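Local coordinates for protein type II restriction enzyme SfiI (PDB 2EZV) that cleaves double-stranded DNA as a type II restriction endonuclease that recognises GGCC-N5-GGCC, acting as a tetramer, at residues D[95-100]-D[157-162]; D[116-121]-D[184-189]. All blocks are in the same frame, centred on the assembly; numbering follows the deposited sequence.

Contact 1. Residues D[95-100]-D[157-162]. With CA (calcium ion), chain F.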
loop_
_atom_site.group_PDB
_atom_site.type_symbol
_atom_site.label_atom_id
_atom_site.label_comp_id
_atom_site.label_asym_id
_atom_site.label_seq_id
_atom_site.Cartn_x
_atom_site.Cartn_y
_atom_site.Cartn_z
ATOM N N GLN D 95 16.992 -6.806 -3.887
ATOM C CA GLN D 95 17.745 -5.561 -3.860
ATOM C C GLN D 95 17.494 -4.676 -2.646
ATOM O O GLN D 95 16.388 -4.622 -2.117
ATOM C CB GLN D 95 17.423 -4.775 -5.136
ATOM C CG GLN D 95 17.948 -3.347 -5.212
ATOM C CD GLN D 95 17.465 -2.621 -6.474
ATOM O OE1 GLN D 95 16.260 -2.442 -6.682
ATOM N NE2 GLN D 95 18.405 -2.198 -7.317
ATOM N N VAL D 96 18.545 -3.986 -2.205
ATOM C CA VAL D 96 18.445 -3.044 -1.099
ATOM C C VAL D 96 18.580 -1.666 -1.746
ATOM O O VAL D 96 19.684 -1.237 -2.076
ATOM C CB VAL D 96 19.587 -3.221 -0.078
ATOM C CG1 VAL D 96 19.458 -2.176 1.013
ATOM C CG2 VAL D 96 19.545 -4.607 0.539
ATOM N N LEU D 97 17.463 -0.981 -1.965
ATOM C CA LEU D 97 17.531 0.345 -2.581
ATOM C C LEU D 97 17.957 1.359 -1.539
ATOM O O LEU D 97 17.331 1.471 -0.484
ATOM C CB LEU D 97 16.175 0.767 -3.171
ATOM C CG LEU D 97 16.125 2.207 -3.714
ATOM C CD1 LEU D 97 17.274 2.427 -4.695
ATOM C CD2 LEU D 97 14.796 2.471 -4.410
ATOM N N LEU D 98 19.028 2.089 -1.840
ATOM C CA LEU D 98 19.562 3.117 -0.945
ATOM C C LEU D 98 19.619 4.448 -1.672
ATOM O O LEU D 98 20.280 4.566 -2.703
ATOM C CB LEU D 98 20.986 2.756 -0.500
ATOM C CG LEU D 98 21.277 1.844 0.695
ATOM C CD1 LEU D 98 20.141 0.887 0.933
ATOM C CD2 LEU D 98 22.586 1.099 0.444
ATOM N N VAL D 99 18.916 5.451 -1.168
ATOM C CA VAL D 99 18.996 6.745 -1.813
ATOM C C VAL D 99 19.151 7.807 -0.749
ATOM O O VAL D 99 18.578 7.727 0.339
ATOM C CB VAL D 99 17.778 7.037 -2.757
ATOM C CG1 VAL D 99 16.844 5.857 -2.791
ATOM C CG2 VAL D 99 17.079 8.308 -2.352
ATOM N N ASP D 100 19.962 8.800 -1.066
ATOM C CA ASP D 100 20.230 9.853 -0.122
ATOM C C ASP D 100 19.887 11.200 -0.706
ATOM O O ASP D 100 20.259 11.501 -1.839
ATOM C CB ASP D 100 21.696 9.803 0.273
ATOM C CG ASP D 100 21.948 10.452 1.600
ATOM O OD1 ASP D 100 22.471 11.593 1.610
ATOM O OD2 ASP D 100 21.600 9.818 2.630
ATOM N N THR D 157 22.077 -0.882 -4.148
ATOM C CA THR D 157 22.087 0.071 -5.251
ATOM C C THR D 157 22.036 1.467 -4.649
ATOM O O THR D 157 21.067 1.832 -3.980
ATOM C CB THR D 157 20.888 -0.138 -6.201
ATOM O OG1 THR D 157 21.022 -1.404 -6.850
ATOM C CG2 THR D 157 20.841 0.963 -7.274
ATOM N N SER D 158 23.083 2.245 -4.901
ATOM C CA SER D 158 23.203 3.587 -4.344
ATOM C C SER D 158 22.743 4.719 -5.240
ATOM O O SER D 158 23.201 4.859 -6.378
ATOM C CB SER D 158 24.650 3.832 -3.927
ATOM O OG SER D 158 25.072 2.829 -3.020
ATOM N N ILE D 159 21.862 5.554 -4.696
ATOM C CA ILE D 159 21.320 6.680 -5.439
ATOM C C ILE D 159 21.283 7.992 -4.649
ATOM O O ILE D 159 21.019 8.001 -3.449
ATOM C CB ILE D 159 19.910 6.331 -5.929
ATOM C CG1 ILE D 159 20.016 5.097 -6.829
ATOM C CG2 ILE D 159 19.287 7.517 -6.691
ATOM C CD1 ILE D 159 18.715 4.448 -7.135
ATOM N N PHE D 160 21.546 9.095 -5.337
ATOM C CA PHE D 160 21.541 10.408 -4.708
ATOM C C PHE D 160 20.664 11.421 -5.429
ATOM O O PHE D 160 20.802 11.636 -6.636
ATOM C CB PHE D 160 22.963 10.961 -4.609
ATOM C CG PHE D 160 23.826 10.226 -3.630
ATOM C CD1 PHE D 160 24.378 8.994 -3.954
ATOM C CD2 PHE D 160 24.066 10.758 -2.369
ATOM C CE1 PHE D 160 25.156 8.302 -3.035
ATOM C CE2 PHE D 160 24.840 10.078 -1.442
ATOM C CZ PHE D 160 25.389 8.845 -1.775
ATOM N N VAL D 161 19.755 12.033 -4.677
ATOM C CA VAL D 161 18.858 13.044 -5.223
ATOM C C VAL D 161 19.399 14.352 -4.656
ATOM O O VAL D 161 19.399 14.561 -3.446
ATOM C CB VAL D 161 17.416 12.804 -4.755
ATOM C CG1 VAL D 161 16.470 13.653 -5.534
ATOM C CG2 VAL D 161 17.061 11.348 -4.930
ATOM N N HIS D 162 19.873 15.217 -5.545
ATOM C CA HIS D 162 20.490 16.489 -5.173
ATOM C C HIS D 162 19.626 17.695 -5.536
ATOM O O HIS D 162 19.491 18.063 -6.707
ATOM C CB HIS D 162 21.856 16.560 -5.861
ATOM C CG HIS D 162 22.635 17.800 -5.571
ATOM N ND1 HIS D 162 22.287 19.034 -6.075
ATOM C CD2 HIS D 162 23.777 17.986 -4.869
ATOM C CE1 HIS D 162 23.183 19.928 -5.697
ATOM N NE2 HIS D 162 24.098 19.317 -4.966
HETATM CA CA CA F . 21.247 12.927 3.424
#

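Contact 2. Residues D[116-121]-D[184-189]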
loop_
_atom_site.group_PDB
_atom_site.type_symbol
_atom_site.label_atom_id
_atom_site.label_comp_id
_atom_site.label_asym_id
_atom_site.label_seq_id
_atom_site.Cartn_x
_atom_site.Cartn_y
_atom_site.Cartn_z
ATOM N N GLN D 116 28.240 6.389 2.980
ATOM C CA GLN D 116 27.444 6.513 1.766
ATOM C C GLN D 116 28.254 6.145 0.523
ATOM O O GLN D 116 27.693 5.988 -0.554
ATOM C CB GLN D 116 26.916 7.945 1.635
ATOM C CG GLN D 116 26.247 8.470 2.903
ATOM C CD GLN D 116 25.855 9.942 2.816
ATOM O OE1 GLN D 116 26.655 10.799 2.431
ATOM N NE2 GLN D 116 24.621 10.239 3.186
ATOM N N LEU D 117 29.569 6.010 0.685
ATOM C CA LEU D 117 30.465 5.666 -0.419
ATOM C C LEU D 117 30.283 4.188 -0.809
ATOM O O LEU D 117 30.556 3.288 -0.016
ATOM C CB LEU D 117 31.922 5.914 -0.005
ATOM C CG LEU D 117 32.937 6.389 -1.058
ATOM C CD1 LEU D 117 34.343 5.990 -0.613
ATOM C CD2 LEU D 117 32.642 5.776 -2.415
ATOM N N PRO D 118 29.823 3.929 -2.047
ATOM C CA PRO D 118 29.576 2.590 -2.601
ATOM C C PRO D 118 30.807 1.728 -2.908
ATOM O O PRO D 118 30.757 0.504 -2.770
ATOM C CB PRO D 118 28.765 2.882 -3.867
ATOM C CG PRO D 118 28.146 4.230 -3.592
ATOM C CD PRO D 118 29.285 4.960 -2.947
ATOM N N MET D 119 31.895 2.355 -3.346
ATOM C CA MET D 119 33.121 1.621 -3.665
ATOM C C MET D 119 34.364 2.329 -3.132
ATOM O O MET D 119 34.334 3.535 -2.896
ATOM C CB MET D 119 33.260 1.450 -5.179
ATOM C CG MET D 119 33.287 2.762 -5.936
ATOM S SD MET D 119 33.767 2.540 -7.648
ATOM C CE MET D 119 32.303 1.714 -8.313
ATOM N N ASP D 120 35.454 1.584 -2.950
ATOM C CA ASP D 120 36.700 2.177 -2.466
ATOM C C ASP D 120 37.105 3.306 -3.408
ATOM O O ASP D 120 37.057 3.152 -4.630
ATOM C CB ASP D 120 37.827 1.143 -2.421
ATOM C CG ASP D 120 37.498 -0.044 -1.545
ATOM O OD1 ASP D 120 36.740 0.117 -0.566
ATOM O OD2 ASP D 120 38.012 -1.144 -1.829
ATOM N N ALA D 121 37.513 4.436 -2.841
ATOM C CA ALA D 121 37.895 5.587 -3.647
ATOM C C ALA D 121 39.379 5.907 -3.575
ATOM O O ALA D 121 40.075 5.496 -2.650
ATOM C CB ALA D 121 37.086 6.801 -3.219
ATOM N N LEU D 184 21.677 11.015 -9.034
ATOM C CA LEU D 184 22.913 10.296 -9.335
ATOM C C LEU D 184 22.874 8.813 -8.969
ATOM O O LEU D 184 22.323 8.421 -7.938
ATOM C CB LEU D 184 24.099 10.939 -8.615
ATOM C CG LEU D 184 24.546 12.359 -8.964
ATOM C CD1 LEU D 184 23.496 13.386 -8.585
ATOM C CD2 LEU D 184 25.822 12.640 -8.220
ATOM N N SER D 185 23.476 8.003 -9.831
ATOM C CA SER D 185 23.564 6.566 -9.637
ATOM C C SER D 185 25.043 6.246 -9.472
ATOM O O SER D 185 25.827 6.372 -10.421
ATOM C CB SER D 185 22.992 5.833 -10.861
ATOM O OG SER D 185 23.142 4.423 -10.750
ATOM N N LEU D 186 25.437 5.855 -8.266
ATOM C CA LEU D 186 26.829 5.528 -8.014
ATOM C C LEU D 186 27.062 4.051 -8.241
ATOM O O LEU D 186 26.387 3.202 -7.656
ATOM C CB LEU D 186 27.232 5.920 -6.598
ATOM C CG LEU D 186 27.074 7.415 -6.303
ATOM C CD1 LEU D 186 27.674 7.721 -4.940
ATOM C CD2 LEU D 186 27.754 8.244 -7.389
ATOM N N PRO D 187 28.040 3.725 -9.091
ATOM C CA PRO D 187 28.369 2.340 -9.411
ATOM C C PRO D 187 28.696 1.440 -8.224
ATOM O O PRO D 187 29.411 1.826 -7.293
ATOM C CB PRO D 187 29.525 2.479 -10.407
ATOM C CG PRO D 187 30.142 3.795 -10.041
ATOM C CD PRO D 187 28.950 4.658 -9.778
ATOM N N HIS D 188 28.146 0.233 -8.269
ATOM C CA HIS D 188 28.364 -0.758 -7.231
ATOM C C HIS D 188 29.859 -1.077 -7.121
ATOM O O HIS D 188 30.620 -0.927 -8.084
ATOM C CB HIS D 188 27.566 -2.020 -7.574
ATOM C CG HIS D 188 27.631 -3.088 -6.528
ATOM N ND1 HIS D 188 28.720 -3.919 -6.378
ATOM C CD2 HIS D 188 26.736 -3.468 -5.587
ATOM C CE1 HIS D 188 28.491 -4.768 -5.392
ATOM N NE2 HIS D 188 27.294 -4.514 -4.895
ATOM N N ALA D 189 30.272 -1.515 -5.937
ATOM C CA ALA D 189 31.663 -1.862 -5.683
ATOM C C ALA D 189 32.257 -2.738 -6.794
ATOM O O ALA D 189 33.376 -2.499 -7.241
ATOM C CB ALA D 189 31.773 -2.576 -4.335
#

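Contact 1. Residues D[95-100]-D[157-162]
Val99 and Ile159 sit side by side on one face of a parallel strand pair, their CB atoms 3.9 Å apart. Leu97 extends the patch on the same face: its CG lies anti to the backbone N (chi1 174°), and CD1 reaches Ile159 CD1 at 3.5 Å. On the other side of Ile159, Val99 CG2 meets Val161 CG2 at 4.0 Å. Helix 10-41 packs on this face, with Thr20 and Ile24 against Ile159 and Leu28 against Val161.

Between the strands the backbone bonds follow the parallel pattern, in which one residue serves two partners across the gap. Thr157 gives its N-H to Val96 O, and Thr157 O receives Leu98 N at 3.0 Å; Leu98 in turn accepts Ile159 N on its O. Farther along, Val161 N binds Asp100 O.

The polar edges come last. At one, Gln95 stretches out until NE2 donates to Thr157 OG1 at 2.8 Å, the hydroxyl tilted out of the amide plane; Thr20 OG1 also bonds NE2, and OE1 takes Arg84. An alanine in place of Gln95 would probably leave Thr157 OG1 without this donor and Arg84 without the amide oxygen. At the other, on the face opposite Ile159, Asp100 CB lies 3.6 Å from Phe160 CE2, with the carboxylate and ring planes 58° apart. Asp100 OD1 binds calcium at 2.6 Å, joined by Asp79 and the carbonyl of Ala101. An acidic residue delivered to a metal from a strand of the central sheet, next to a second ligand at Ala101, is consistent with the PD-(D/E)XK nuclease core.

Contact 2. Residues D[116-121]-D[184-189]
Met119 meets the run from Pro187 to Ala189 through the two ends of its side chain. CB starts 3.7 Å from Ala189 CA. CG then takes the crowded position between the backbone N and the carbonyl carbon (chi1 58°). Beyond CG the chain is bent at chi3 (71°), which turns the terminal methyl to the proline. CE arrives 3.5 Å from Pro187 CG, with Pro187 CB scarcely farther away. The same methyl lies 3.1 Å from Pro187 O and equally near His188 O, so a single carbon is fitted tightly against two successive carbonyls and a proline ring.

Pro118 fills the neighbouring place. Its CG rests on Leu186 CB at 3.6 Å, CD approaches the CD1 branch of that leucine, and CB lies against Pro187 O, which thus has carbon neighbours from both Pro118 and Met119. Pro118 O lies 3.6 Å from Ala189 CB. No hydrogen bond joins the two segments; they meet through van der Waals packing, a loop laid against residues 186-189.

Polar anchoring comes from elsewhere: His188 bonds Arg190 N through ND1 and Pro140 O through NE2, and Asp120 OD1 bonds Ala136 N. Around the contact, strand 151-167 lends Ser158 to Pro118 and Phe160 to Leu186, helix 10-41 touches Ser185 and His188, and strand 204-206 meets Leu117 and Ala121 through Phe204.

How the contacts relate
Strand 151-167 joins the two contacts, pairing in parallel with 93-104 in contact 1 and antiparallel with 176-186, which leads into contact 2. Probable hydrogen bonds run from Leu184 N to Phe160 O (2.6 Å) and from Leu186 N to Ser158 O (3.1 Å), making three neighbouring strands of one sheet. Phe160 packs against residues of both contacts: besides Asp100, its ring touches Gln116 and Leu186. The centres lie about 10 Å apart. Contact 1 supplies a calcium ligand directly, whereas the Leu186 side chain of contact 2 is about 12 Å from the ion; Gln116 nevertheless brings the loop 116-121 close to Asp100.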